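Glyoxalase/bleomycin resistance protein/dioxygenase (Catenulispora acidiphila, PDB 4N04) belongs to the vicinal oxygen chelate (VOC) superfamily and may act as a dioxygenase, although its own substrate and reaction are not established. Local coordinates at residues Gly11-Gly15 against Asp103-Ile109; Gly15-Leu21 against Tyr52-Arg56; Leu27-Glu31 against Val42-Glu46. The protein carries 1 engineered substitution. All blocks are in the same frame, centred on the assembly; numbering follows the deposited sequence.

In this example of a duplicated beta-alpha-beta-beta-beta fold, contact 1 joins the two modules, whereas contacts 2 and 3 fasten helix 17-28 to the sheet of the first. Contact 1 is buried and largely polar: a tight hairpin turn meets an edge strand through carboxylates and a water. Contact 2, partly buried, lies at the start of the helix and combines carboxylate bonding to backbone amides with apolar packing on I53. Contact 3, nearer the surface, takes up the helix end and relies on an indole. Contacts 1 and 2 share G15 and adjoin through strands 8-14 and 49-55; L21 and I53 of contact 2 pack on W43 of contact 3.

Contact 1. Residues Gly11-Gly15 against Asp103-Ile109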
# COMPACT_ATOMS: atom_id res chain seq x y z
N GLY A 11 4.21 -7.39 -4.91
CA GLY A 11 5.47 -6.67 -4.75
C GLY A 11 5.53 -5.25 -5.29
O GLY A 11 4.85 -4.89 -6.25
N VAL A 12 6.35 -4.42 -4.65
CA VAL A 12 6.57 -3.07 -5.12
C VAL A 12 8.07 -2.80 -5.11
O VAL A 12 8.71 -2.91 -4.08
CB VAL A 12 5.87 -2.01 -4.23
CG1 VAL A 12 6.17 -0.61 -4.73
CG2 VAL A 12 4.35 -2.26 -4.17
N ALA A 13 8.64 -2.46 -6.26
CA ALA A 13 10.03 -2.05 -6.28
C ALA A 13 10.13 -0.60 -5.80
O ALA A 13 9.36 0.27 -6.24
CB ALA A 13 10.61 -2.19 -7.69
N VAL A 14 11.09 -0.33 -4.91
CA VAL A 14 11.29 1.05 -4.45
C VAL A 14 12.73 1.57 -4.66
O VAL A 14 13.67 0.80 -4.89
CB VAL A 14 10.88 1.21 -2.96
CG1 VAL A 14 9.46 0.67 -2.73
CG2 VAL A 14 11.89 0.53 -2.05
N GLY A 15 12.87 2.89 -4.59
CA GLY A 15 14.17 3.54 -4.71
C GLY A 15 14.92 3.57 -3.39
O GLY A 15 15.74 2.71 -3.12
N ASP A 103 3.14 6.30 -3.64
CA ASP A 103 4.30 6.11 -2.75
C ASP A 103 5.42 7.09 -3.13
O ASP A 103 5.31 7.76 -4.16
CB ASP A 103 4.73 4.61 -2.68
CG ASP A 103 5.59 4.15 -3.87
OD1 ASP A 103 5.97 4.94 -4.76
OD2 ASP A 103 5.92 2.94 -3.89
N PRO A 104 6.47 7.19 -2.30
CA PRO A 104 7.54 8.15 -2.61
C PRO A 104 8.14 8.06 -4.02
O PRO A 104 8.62 9.07 -4.54
CB PRO A 104 8.59 7.84 -1.54
CG PRO A 104 7.78 7.42 -0.36
CD PRO A 104 6.63 6.63 -0.94
N ASP A 105 8.08 6.90 -4.65
CA ASP A 105 8.58 6.76 -6.02
C ASP A 105 7.54 6.95 -7.11
O ASP A 105 7.89 7.05 -8.29
CB ASP A 105 9.24 5.40 -6.20
CG ASP A 105 10.52 5.28 -5.40
OD1 ASP A 105 11.52 5.93 -5.79
OD2 ASP A 105 10.53 4.55 -4.39
N GLY A 106 6.26 7.00 -6.74
CA GLY A 106 5.21 7.19 -7.72
C GLY A 106 4.37 5.96 -8.03
O GLY A 106 3.45 6.04 -8.85
N SER A 107 4.67 4.83 -7.41
CA SER A 107 3.81 3.66 -7.57
C SER A 107 2.43 3.95 -7.00
O SER A 107 2.28 4.76 -6.08
CB SER A 107 4.42 2.44 -6.90
OG SER A 107 5.47 1.91 -7.68
N GLU A 108 1.41 3.30 -7.56
CA GLU A 108 0.02 3.54 -7.19
C GLU A 108 -0.52 2.43 -6.29
O GLU A 108 -0.54 1.27 -6.68
CB GLU A 108 -0.86 3.63 -8.45
CG GLU A 108 -0.49 4.78 -9.37
CD GLU A 108 -1.22 4.75 -10.72
OE1 GLU A 108 -2.06 3.85 -10.93
OE2 GLU A 108 -0.96 5.64 -11.57
N ILE A 109 -0.94 2.81 -5.09
CA ILE A 109 -1.61 1.88 -4.20
C ILE A 109 -3.05 2.32 -4.03
O ILE A 109 -3.32 3.32 -3.37
CB ILE A 109 -0.95 1.84 -2.80
CG1 ILE A 109 0.57 1.78 -2.92
CG2 ILE A 109 -1.47 0.66 -1.99
CD1 ILE A 109 1.08 0.49 -3.52
O HOH W 1 7.64 2.40 -5.98
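D105 and V12, the residues with most surface covered here, illustrate two ways in which a hairpin turn can be fixed to a strand from another sheet. D105 works by polarity. D105 OD2 accepts a nearly linear hydrogen bond from G15 N (2.9 Å, 174°) just where strand 8-14 ends, and also lies 3.6 Å from V14 CA. So closely does the carboxylate approach that a CB on G15 would fall 2.7 Å from D105 OD1; glycine avoids the clash. V12 works by shape: its CG1 lies 3.7 Å from D103 OD2 and 3.9 Å from S107 OG, while its CG2 is 4.3 Å from I109 CD1. Between these two points sits water 1, which donates to A13 O and D103 OD2 and accepts from S107 OG, each at 2.8 Å. D103 OD2 is also bonded to Y24, and S107 OG to A63. The other carboxylate oxygen, D103 OD1, turns inward to the loop, accepting from S107 N at 3.0 Å and more weakly from the amides of D105 and G106. D103-G106 forms a type I turn, and G106, with phi of 107°, supplies the G1 bulge of the hairpin joining strands 97-102 and 108-113. The arrangement thus sets the last hairpin of the second beta-alpha-beta-beta-beta module against the first strand of the other, as expected of the paired modules of the VOC fold.

Contact 2. Residues Gly15-Leu21 against Tyr52-Arg56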
# COMPACT_ATOMS: atom_id res chain seq x y z
N GLY A 15 12.87 2.89 -4.59
CA GLY A 15 14.17 3.54 -4.71
C GLY A 15 14.92 3.57 -3.39
O GLY A 15 15.74 2.71 -3.12
N ASP A 16 14.68 4.57 -2.53
CA ASP A 16 15.24 4.58 -1.18
C ASP A 16 14.40 3.70 -0.26
O ASP A 16 13.22 3.98 -0.05
CB ASP A 16 15.33 6.00 -0.64
CG ASP A 16 15.49 6.05 0.88
OD1 ASP A 16 16.08 5.12 1.49
OD2 ASP A 16 15.01 7.03 1.48
N PHE A 17 15.01 2.67 0.31
CA PHE A 17 14.26 1.75 1.16
C PHE A 17 13.67 2.44 2.40
O PHE A 17 12.49 2.29 2.68
CB PHE A 17 15.12 0.55 1.55
CG PHE A 17 14.39 -0.45 2.40
CD1 PHE A 17 13.54 -1.38 1.82
CD2 PHE A 17 14.56 -0.47 3.77
CE1 PHE A 17 12.88 -2.32 2.60
CE2 PHE A 17 13.89 -1.40 4.56
CZ PHE A 17 13.05 -2.33 3.97
N GLY A 18 14.50 3.20 3.11
CA GLY A 18 14.04 3.91 4.30
C GLY A 18 12.82 4.79 4.10
O GLY A 18 11.88 4.75 4.90
N ALA A 19 12.82 5.60 3.04
CA ALA A 19 11.66 6.46 2.75
C ALA A 19 10.42 5.61 2.49
O ALA A 19 9.33 5.90 2.99
CB ALA A 19 11.94 7.36 1.57
N ALA A 20 10.61 4.54 1.73
CA ALA A 20 9.50 3.68 1.35
C ALA A 20 8.93 2.95 2.57
O ALA A 20 7.71 2.85 2.74
CB ALA A 20 9.92 2.69 0.25
N LEU A 21 9.82 2.42 3.40
CA LEU A 21 9.40 1.71 4.60
C LEU A 21 8.60 2.63 5.51
O LEU A 21 7.55 2.23 6.03
CB LEU A 21 10.62 1.16 5.34
CG LEU A 21 10.40 0.50 6.70
CD1 LEU A 21 9.39 -0.62 6.63
CD2 LEU A 21 11.74 -0.03 7.21
N TYR A 52 4.82 -6.69 -0.24
CA TYR A 52 6.23 -6.46 0.07
C TYR A 52 6.89 -5.37 -0.77
O TYR A 52 6.56 -5.17 -1.94
CB TYR A 52 7.04 -7.76 0.02
CG TYR A 52 7.30 -8.32 -1.36
CD1 TYR A 52 8.49 -8.05 -2.03
CD2 TYR A 52 6.35 -9.12 -2.00
CE1 TYR A 52 8.74 -8.57 -3.30
CE2 TYR A 52 6.60 -9.64 -3.27
CZ TYR A 52 7.78 -9.36 -3.91
OH TYR A 52 8.02 -9.88 -5.17
N ILE A 53 7.82 -4.66 -0.15
CA ILE A 53 8.66 -3.70 -0.85
C ILE A 53 10.10 -4.20 -0.89
O ILE A 53 10.57 -4.85 0.04
CB ILE A 53 8.61 -2.31 -0.19
CG1 ILE A 53 9.16 -2.39 1.24
CG2 ILE A 53 7.19 -1.78 -0.18
CD1 ILE A 53 9.17 -1.06 1.98
N VAL A 54 10.80 -3.90 -1.97
CA VAL A 54 12.20 -4.29 -2.08
C VAL A 54 12.93 -3.17 -2.80
O VAL A 54 12.37 -2.54 -3.69
CB VAL A 54 12.36 -5.62 -2.84
CG1 VAL A 54 11.62 -5.57 -4.17
CG2 VAL A 54 13.84 -5.96 -3.05
N GLU A 55 14.17 -2.90 -2.42
CA GLU A 55 14.94 -1.88 -3.10
C GLU A 55 15.44 -2.40 -4.46
O GLU A 55 16.35 -3.21 -4.53
CB GLU A 55 16.09 -1.41 -2.21
CG GLU A 55 16.81 -0.17 -2.72
CD GLU A 55 17.76 0.45 -1.70
OE1 GLU A 55 18.95 0.60 -2.03
OE2 GLU A 55 17.32 0.82 -0.58
N ARG A 56 14.78 -1.97 -5.53
CA ARG A 56 15.25 -2.22 -6.90
C ARG A 56 14.97 -0.94 -7.66
O ARG A 56 13.94 -0.81 -8.32
CB ARG A 56 14.51 -3.39 -7.57
CG ARG A 56 14.19 -4.56 -6.67
CD ARG A 56 14.89 -5.84 -7.10
NE ARG A 56 14.29 -6.50 -8.26
CZ ARG A 56 14.89 -6.60 -9.44
NH1 ARG A 56 14.31 -7.23 -10.45
NH2 ARG A 56 16.10 -6.08 -9.60
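Polar bonding gathers at the start of helix 17-28. E55 extends its side chain from the end of strand 49-55 so that OE2 accepts a hydrogen bond from F17 N at 3.1 Å (137°), thereby satisfying a first-turn amide that has no helical carbonyl before it. D16 takes the N-cap position and serves the same first turn: its OD2 accepts a weak bond from A19 N at 3.0 Å. The fit around E55 is tight, with its CG 3.1 Å from G15 O and its OE2 3.1 Å from F17 CB. The helix is that of a beta-alpha-beta-beta-beta module of the VOC fold, packed on its sheet after the first strand; here segments 17-21 and 52-55 run nearly antiparallel (164°), their axes 8.9 Å apart at closest. Apolar contacts occupy the space between these two layers and converge on I53. F17 CE1 packs 4.0 Å from I53 CG1, while I53 CD1 reaches the helix one turn on, 4.2 Å from A20 CB and 3.8 Å from L21 CA. On the sheet, V14 of strand 8-14 adjoins both A20 and I53, and A41 of strand 40-46 touches F17.

Contact 3. Residues Leu27-Glu31 against Val42-Glu46; sequences LLGAE and VWQLE
A leucine methyl set almost exactly over an indole is the striking feature here: L28 CD1 stands 3.4 Å from the centroid of the five-membered ring of W43, only 5° off the ring normal, a well-formed CH-pi contact. L28 CD1 is also 3.5 Å from W43 CG. L28 (chi1 m, chi2 t) is the last residue of helix 17-28, and the chain leaves the helix at G29, whose positive phi (65°, psi 33°) favours glycine. A30 (-149°/161°) and E31 (-90°/155°) are then extended. In the opposing strand, W43 takes chi1 m with chi2 near -102°, which directs its ring toward the helix end and presents its edge to the outgoing chain: W43 NE1 donates to A30 O at 3.2 Å and 167°, close to the ring plane. One aromatic side chain therefore receives apolar contact on one face and makes a single hydrogen bond at its edge. This is the helix-to-sheet return of the first beta-alpha-beta-beta-beta module of the VOC fold, where the chain passes from helix 17-28 to strand 34-37 and then into strand 40-46. The nearest CA pairs are E31 with W43 (7.4 Å) and L28 with L45 (8.7 Å), so the two segments run in opposite senses. A30 CB touches W43 CD1 at 4.4 Å. L45 (chi1 m, chi2 t) brings its CD2 to 4.1 Å from L28 CD2; with E46 it forms a classic beta bulge against strand 49-55, its backbone at -87°/-34°. E31 points its CB away and forms a salt bridge with R25, while its carbonyl carbon C lies 3.6 Å from W43 NE1.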
# COMPACT_ATOMS: atom_id res chain seq x y z
N LEU A 27 0.97 4.39 5.88
CA LEU A 27 -0.22 4.08 5.11
C LEU A 27 -0.96 2.90 5.72
O LEU A 27 -2.17 2.98 5.97
CB LEU A 27 0.14 3.80 3.64
CG LEU A 27 -0.99 3.24 2.77
CD1 LEU A 27 -2.00 4.34 2.45
CD2 LEU A 27 -0.45 2.63 1.50
N LEU A 28 -0.25 1.80 5.96
CA LEU A 28 -0.90 0.58 6.42
C LEU A 28 -1.18 0.62 7.94
O LEU A 28 -2.03 -0.12 8.44
CB LEU A 28 -0.05 -0.64 6.04
CG LEU A 28 0.30 -0.89 4.57
CD1 LEU A 28 1.46 -1.89 4.45
CD2 LEU A 28 -0.91 -1.38 3.77
N GLY A 29 -0.47 1.48 8.66
CA GLY A 29 -0.64 1.56 10.10
C GLY A 29 -0.21 0.30 10.82
O GLY A 29 -0.79 -0.09 11.84
N ALA A 30 0.80 -0.36 10.27
CA ALA A 30 1.36 -1.54 10.91
C ALA A 30 2.82 -1.61 10.55
O ALA A 30 3.28 -0.97 9.61
CB ALA A 30 0.65 -2.80 10.46
N GLU A 31 3.56 -2.37 11.34
CA GLU A 31 4.97 -2.60 11.12
C GLU A 31 5.07 -3.81 10.23
O GLU A 31 4.15 -4.64 10.21
CB GLU A 31 5.65 -2.89 12.46
CG GLU A 31 5.73 -1.69 13.38
CD GLU A 31 6.97 -0.86 13.11
OE1 GLU A 31 7.89 -1.39 12.45
OE2 GLU A 31 7.01 0.31 13.56
N VAL A 42 8.07 -7.20 4.32
CA VAL A 42 6.83 -7.89 3.98
C VAL A 42 5.76 -7.58 5.02
O VAL A 42 6.01 -7.67 6.22
CB VAL A 42 7.05 -9.41 3.99
CG1 VAL A 42 5.76 -10.16 3.72
CG2 VAL A 42 8.12 -9.80 3.00
N TRP A 43 4.57 -7.20 4.57
CA TRP A 43 3.42 -7.06 5.45
C TRP A 43 2.43 -8.16 5.15
O TRP A 43 2.04 -8.35 3.99
CB TRP A 43 2.69 -5.74 5.23
CG TRP A 43 3.35 -4.53 5.77
CD1 TRP A 43 3.02 -3.87 6.91
CD2 TRP A 43 4.42 -3.80 5.17
NE1 TRP A 43 3.83 -2.77 7.07
CE2 TRP A 43 4.70 -2.71 6.02
CE3 TRP A 43 5.18 -3.97 4.01
CZ2 TRP A 43 5.71 -1.79 5.74
CZ3 TRP A 43 6.18 -3.05 3.73
CH2 TRP A 43 6.43 -1.97 4.59
N GLN A 44 2.02 -8.88 6.18
CA GLN A 44 0.86 -9.74 6.04
C GLN A 44 -0.36 -8.89 6.33
O GLN A 44 -0.52 -8.39 7.44
CB GLN A 44 0.91 -10.92 6.99
CG GLN A 44 -0.33 -11.76 6.87
CD GLN A 44 -0.09 -13.17 7.33
OE1 GLN A 44 0.95 -13.76 7.03
NE2 GLN A 44 -1.04 -13.72 8.07
N LEU A 45 -1.20 -8.72 5.32
CA LEU A 45 -2.39 -7.90 5.42
C LEU A 45 -3.51 -8.76 5.96
O LEU A 45 -4.36 -8.32 6.72
CB LEU A 45 -2.76 -7.34 4.06
CG LEU A 45 -1.61 -6.59 3.39
CD1 LEU A 45 -2.03 -6.03 2.04
CD2 LEU A 45 -1.08 -5.49 4.29
N GLU A 46 -3.47 -10.03 5.57
CA GLU A 46 -4.50 -10.99 5.89
C GLU A 46 -3.92 -12.33 5.48
O GLU A 46 -2.83 -12.39 4.92
CB GLU A 46 -5.77 -10.69 5.10
CG GLU A 46 -7.04 -10.95 5.86
CD GLU A 46 -7.19 -10.05 7.07
OE1 GLU A 46 -6.79 -10.46 8.19
OE2 GLU A 46 -7.70 -8.92 6.89